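Local coordinates for putative acetoin utilization protein, acetoin dehydrogenase (Thermus thermophilus, PDB 5AWE) that is of unknown function but combines a pair of CBS domains with an ACT domain, an architecture consistent with a role in sensing small ligands, at residues K137-D149 with L197-G210. Numbering follows the deposited sequence.
Sequences KLGGLRITVDIPD and LEAAGERVVDVRPG
Arg-142 and Arg-208 exchange backbone hydrogen bonds where strands 141-148 and 203-209 run antiparallel, their axes 4.6 Å apart at the closest, and the pairing shifts by one residue at a classic beta bulge, in which Val-205 and Asp-206 both face Thr-144. Thr-144 O takes the N-H of Val-205 at 3.0 Å and, more weakly, that of Asp-206. The threonine hydroxyl adds a weak bond, OG1 to Asp-206 OD1 at 2.9 Å. On this face the two arginines lie side by side, guanidinium planes 75° apart, with Arg-142 NH1 at the edge of the Arg-208 group, 3.8 Å from its NE. Their charges are probably balanced by Asp-206, whose OD2 makes a long contact with Arg-208 NE, and by Glu-95 of the second subunit, salt-bridged to Arg-142 NE. Farther along, Asp-146 OD2 lies over one face of the Arg-203 guanidinium, a long salt bridge by charge alone; Arg-180 is its stronger partner.

The opposite face is apolar. Ile-143 meets Leu-197 tip to tip, its CG2 swung away from the backbone nitrogen (chi1 -58°) and 3.9 Å from Leu-197 CD1, which ties the sheet to helix 193-199. A turn through Gly-201, probably a Schellman motif, leads from that helix into strand 203-209, outermost of the sheet within this chain. Glu-202 CG lies against Val-145 CG2 at 3.6 Å, and the bend at chi2 (68°) brings OE1 to Ile-147 CG2 and Pro-148 CD. Replacing this glutamate by an alanine is likely to open a gap beside Val-145 and Ile-147, since the aliphatic chain covering them is gone. First strand beside last, with helices 153-158 and 193-199 packed on the apolar face of a four-stranded antiparallel sheet, is the βαββαβ topology of the ACT domain.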
loop_
_atom_site.group_PDB
_atom_site.type_symbol
_atom_site.label_atom_id
_atom_site.label_comp_id
_atom_site.label_asym_id
_atom_site.label_seq_id
_atom_site.Cartn_x
_atom_site.Cartn_y
_atom_site.Cartn_z
ATOM N N LYS A 137 -11.820 4.357 44.203
ATOM C CA LYS A 137 -13.018 3.567 43.970
ATOM C C LYS A 137 -13.725 3.180 45.263
ATOM O O LYS A 137 -14.653 2.377 45.240
ATOM C CB LYS A 137 -12.668 2.296 43.196
ATOM C CG LYS A 137 -12.559 2.473 41.698
ATOM C CD LYS A 137 -12.167 1.163 41.040
ATOM C CE LYS A 137 -12.354 1.229 39.529
ATOM N NZ LYS A 137 -13.785 1.432 39.144
ATOM N N LEU A 138 -13.286 3.739 46.388
ATOM C CA LEU A 138 -13.822 3.339 47.689
ATOM C C LEU A 138 -14.981 4.194 48.178
ATOM O O LEU A 138 -15.447 4.019 49.307
ATOM C CB LEU A 138 -12.721 3.348 48.747
ATOM C CG LEU A 138 -11.574 2.364 48.523
ATOM C CD1 LEU A 138 -10.668 2.395 49.738
ATOM C CD2 LEU A 138 -12.124 0.951 48.286
ATOM N N GLY A 139 -15.451 5.114 47.340
ATOM C CA GLY A 139 -16.493 6.020 47.780
ATOM C C GLY A 139 -16.019 6.868 48.952
ATOM O O GLY A 139 -14.875 7.332 48.983
ATOM N N GLY A 140 -16.892 7.077 49.927
ATOM C CA GLY A 140 -16.545 7.953 51.025
ATOM C C GLY A 140 -16.585 9.397 50.572
ATOM O O GLY A 140 -17.415 9.760 49.739
ATOM N N LEU A 141 -15.693 10.218 51.118
ATOM C CA LEU A 141 -15.655 11.634 50.784
ATOM C C LEU A 141 -14.285 12.079 50.321
ATOM O O LEU A 141 -13.265 11.712 50.905
ATOM C CB LEU A 141 -16.071 12.494 51.984
ATOM C CG LEU A 141 -17.537 12.444 52.423
ATOM C CD1 LEU A 141 -17.811 13.573 53.432
ATOM C CD2 LEU A 141 -18.430 12.594 51.210
ATOM N N ARG A 142 -14.277 12.886 49.270
ATOM C CA ARG A 142 -13.070 13.555 48.822
ATOM C C ARG A 142 -13.053 14.968 49.408
ATOM O O ARG A 142 -13.887 15.809 49.071
ATOM C CB ARG A 142 -13.055 13.598 47.296
ATOM C CG ARG A 142 -11.869 14.313 46.684
ATOM C CD ARG A 142 -12.084 14.472 45.186
ATOM N NE ARG A 142 -10.896 14.928 44.480
ATOM C CZ ARG A 142 -10.650 16.197 44.178
ATOM N NH1 ARG A 142 -11.512 17.139 44.533
ATOM N NH2 ARG A 142 -9.559 16.520 43.487
ATOM N N ILE A 143 -12.104 15.222 50.300
ATOM C CA ILE A 143 -12.071 16.479 51.036
ATOM C C ILE A 143 -10.801 17.246 50.703
ATOM O O ILE A 143 -9.695 16.777 50.975
ATOM C CB ILE A 143 -12.122 16.225 52.572
ATOM C CG1 ILE A 143 -13.391 15.441 52.926
ATOM C CG2 ILE A 143 -12.088 17.555 53.340
ATOM C CD1 ILE A 143 -13.478 15.036 54.387
ATOM N N THR A 144 -10.958 18.420 50.104
ATOM C CA THR A 144 -9.849 19.358 50.003
ATOM C C THR A 144 -9.855 20.215 51.253
ATOM O O THR A 144 -10.860 20.847 51.572
ATOM C CB THR A 144 -9.980 20.283 48.789
ATOM O OG1 THR A 144 -10.065 19.497 47.596
ATOM C CG2 THR A 144 -8.768 21.194 48.691
ATOM N N VAL A 145 -8.732 20.229 51.966
ATOM C CA VAL A 145 -8.628 20.996 53.194
ATOM C C VAL A 145 -7.289 21.712 53.266
ATOM O O VAL A 145 -6.253 21.157 52.886
ATOM C CB VAL A 145 -8.801 20.079 54.429
ATOM C CG1 VAL A 145 -7.916 18.850 54.296
ATOM C CG2 VAL A 145 -8.455 20.839 55.702
ATOM N N ASP A 146 -7.322 22.952 53.742
ATOM C CA ASP A 146 -6.115 23.744 53.922
ATOM C C ASP A 146 -5.709 23.742 55.384
ATOM O O ASP A 146 -6.443 24.237 56.245
ATOM C CB ASP A 146 -6.347 25.184 53.461
ATOM C CG ASP A 146 -6.439 25.306 51.954
ATOM O OD1 ASP A 146 -5.932 24.407 51.246
ATOM O OD2 ASP A 146 -7.018 26.299 51.472
ATOM N N ILE A 147 -4.538 23.184 55.664
ATOM C CA ILE A 147 -4.008 23.173 57.018
ATOM C C ILE A 147 -2.779 24.061 57.050
ATOM O O ILE A 147 -2.138 24.282 56.016
ATOM C CB ILE A 147 -3.598 21.747 57.454
ATOM C CG1 ILE A 147 -2.566 21.180 56.472
ATOM C CG2 ILE A 147 -4.827 20.851 57.536
ATOM C CD1 ILE A 147 -1.959 19.854 56.910
ATOM N N PRO A 148 -2.439 24.597 58.229
ATOM C CA PRO A 148 -1.254 25.458 58.302
ATOM C C PRO A 148 -0.062 24.623 57.851
ATOM O O PRO A 148 -0.045 23.411 58.060
ATOM C CB PRO A 148 -1.165 25.833 59.783
ATOM C CG PRO A 148 -2.538 25.611 60.317
ATOM C CD PRO A 148 -3.097 24.451 59.538
ATOM N N ASP A 149 0.926 25.247 57.220
ATOM C CA ASP A 149 2.077 24.478 56.777
ATOM C C ASP A 149 3.192 24.458 57.815
ATOM O O ASP A 149 4.349 24.757 57.504
ATOM C CB ASP A 149 2.606 25.009 55.438
ATOM C CG ASP A 149 3.309 26.350 55.563
ATOM O OD1 ASP A 149 2.878 27.189 56.384
ATOM O OD2 ASP A 149 4.296 26.562 54.826
ATOM N N LEU A 197 -13.847 18.746 61.189
ATOM C CA LEU A 197 -12.637 19.409 60.722
ATOM C C LEU A 197 -12.646 20.906 61.019
ATOM O O LEU A 197 -11.710 21.437 61.615
ATOM C CB LEU A 197 -12.456 19.190 59.218
ATOM C CG LEU A 197 -11.870 17.843 58.779
ATOM C CD1 LEU A 197 -11.977 17.688 57.270
ATOM C CD2 LEU A 197 -10.414 17.756 59.222
ATOM N N GLU A 198 -13.699 21.596 60.604
ATOM C CA GLU A 198 -13.683 23.043 60.720
ATOM C C GLU A 198 -14.121 23.469 62.109
ATOM O O GLU A 198 -13.636 24.468 62.627
ATOM C CB GLU A 198 -14.574 23.682 59.656
ATOM C CG GLU A 198 -16.045 23.372 59.797
ATOM C CD GLU A 198 -16.892 24.288 58.943
ATOM O OE1 GLU A 198 -16.535 24.498 57.764
ATOM O OE2 GLU A 198 -17.909 24.802 59.455
ATOM N N ALA A 199 -15.028 22.702 62.713
ATOM C CA ALA A 199 -15.357 22.875 64.126
ATOM C C ALA A 199 -14.081 22.760 64.959
ATOM O O ALA A 199 -13.956 23.383 66.013
ATOM C CB ALA A 199 -16.366 21.818 64.567
ATOM N N ALA A 200 -13.135 21.964 64.473
ATOM C CA ALA A 200 -11.804 21.905 65.066
ATOM C C ALA A 200 -10.917 23.000 64.482
ATOM O O ALA A 200 -9.693 22.942 64.595
ATOM C CB ALA A 200 -11.180 20.533 64.815
ATOM N N GLY A 201 -11.539 23.983 63.835
ATOM C CA GLY A 201 -10.805 25.129 63.325
ATOM C C GLY A 201 -10.031 24.920 62.032
ATOM O O GLY A 201 -9.231 25.771 61.633
ATOM N N GLU A 202 -10.253 23.791 61.367
ATOM C CA GLU A 202 -9.569 23.534 60.106
ATOM C C GLU A 202 -10.315 24.232 58.966
ATOM O O GLU A 202 -11.511 24.510 59.074
ATOM C CB GLU A 202 -9.493 22.027 59.854
ATOM C CG GLU A 202 -8.188 21.570 59.234
ATOM C CD GLU A 202 -7.010 21.709 60.182
ATOM O OE1 GLU A 202 -6.123 22.546 59.910
ATOM O OE2 GLU A 202 -6.968 20.981 61.198
ATOM N N ARG A 203 -9.605 24.515 57.877
ATOM C CA ARG A 203 -10.169 25.312 56.794
ATOM C C ARG A 203 -10.618 24.450 55.615
ATOM O O ARG A 203 -9.818 24.122 54.738
ATOM C CB ARG A 203 -9.141 26.340 56.317
ATOM C CG ARG A 203 -9.748 27.490 55.536
ATOM C CD ARG A 203 -8.693 28.423 54.962
ATOM N NE ARG A 203 -8.948 28.841 53.577
ATOM C CZ ARG A 203 -10.092 28.664 52.907
ATOM N NH1 ARG A 203 -11.138 28.068 53.471
ATOM N NH2 ARG A 203 -10.191 29.085 51.652
ATOM N N VAL A 204 -11.903 24.103 55.587
ATOM C CA VAL A 204 -12.411 23.125 54.630
ATOM C C VAL A 204 -12.798 23.768 53.303
ATOM O O VAL A 204 -13.797 24.479 53.214
ATOM C CB VAL A 204 -13.638 22.368 55.201
ATOM C CG1 VAL A 204 -14.177 21.383 54.167
ATOM C CG2 VAL A 204 -13.245 21.626 56.478
ATOM N N VAL A 205 -12.006 23.499 52.271
ATOM C CA VAL A 205 -12.173 24.153 50.982
ATOM C C VAL A 205 -13.381 23.626 50.209
ATOM O O VAL A 205 -14.222 24.409 49.758
ATOM C CB VAL A 205 -10.908 23.988 50.114
ATOM C CG1 VAL A 205 -11.080 24.727 48.800
ATOM C CG2 VAL A 205 -9.692 24.517 50.862
ATOM N N ASP A 206 -13.474 22.307 50.056
ATOM C CA ASP A 206 -14.652 21.720 49.420
ATOM C C ASP A 206 -14.811 20.224 49.675
ATOM O O ASP A 206 -13.886 19.559 50.135
ATOM C CB ASP A 206 -14.622 21.970 47.913
ATOM C CG ASP A 206 -13.871 20.899 47.168
ATOM O OD1 ASP A 206 -12.731 20.591 47.569
ATOM O OD2 ASP A 206 -14.425 20.357 46.189
ATOM N N VAL A 207 -15.996 19.704 49.368
ATOM C CA VAL A 207 -16.332 18.316 49.655
ATOM C C VAL A 207 -17.219 17.696 48.571
ATOM O O VAL A 207 -18.291 18.219 48.244
ATOM C CB VAL A 207 -17.069 18.199 50.999
ATOM C CG1 VAL A 207 -17.432 16.744 51.269
ATOM C CG2 VAL A 207 -16.201 18.755 52.115
ATOM N N ARG A 208 -16.774 16.572 48.023
ATOM C CA ARG A 208 -17.613 15.790 47.131
ATOM C C ARG A 208 -17.449 14.298 47.390
ATOM O O ARG A 208 -16.536 13.885 48.106
ATOM C CB ARG A 208 -17.287 16.107 45.667
ATOM C CG ARG A 208 -15.816 16.158 45.340
ATOM C CD ARG A 208 -15.411 17.589 45.049
ATOM N NE ARG A 208 -15.168 17.812 43.628
ATOM C CZ ARG A 208 -16.119 17.984 42.717
ATOM N NH1 ARG A 208 -15.788 18.182 41.449
ATOM N NH2 ARG A 208 -17.397 17.957 43.072
ATOM N N PRO A 209 -18.353 13.474 46.827
ATOM C CA PRO A 209 -18.331 12.014 46.981
ATOM C C PRO A 209 -17.048 11.376 46.461
ATOM O O PRO A 209 -16.537 11.756 45.406
ATOM C CB PRO A 209 -19.554 11.549 46.190
ATOM C CG PRO A 209 -20.470 12.728 46.218
ATOM C CD PRO A 209 -19.563 13.917 46.114
ATOM N N GLY A 210 -16.532 10.409 47.210
ATOM C CA GLY A 210 -15.356 9.682 46.775
ATOM C C GLY A 210 -15.479 9.191 45.345
ATOM O O GLY A 210 -14.515 9.359 44.571
ATOM O OXT GLY A 210 -16.533 8.627 44.993
HETATM O O HOH W 1 -13.234 17.889 47.266
#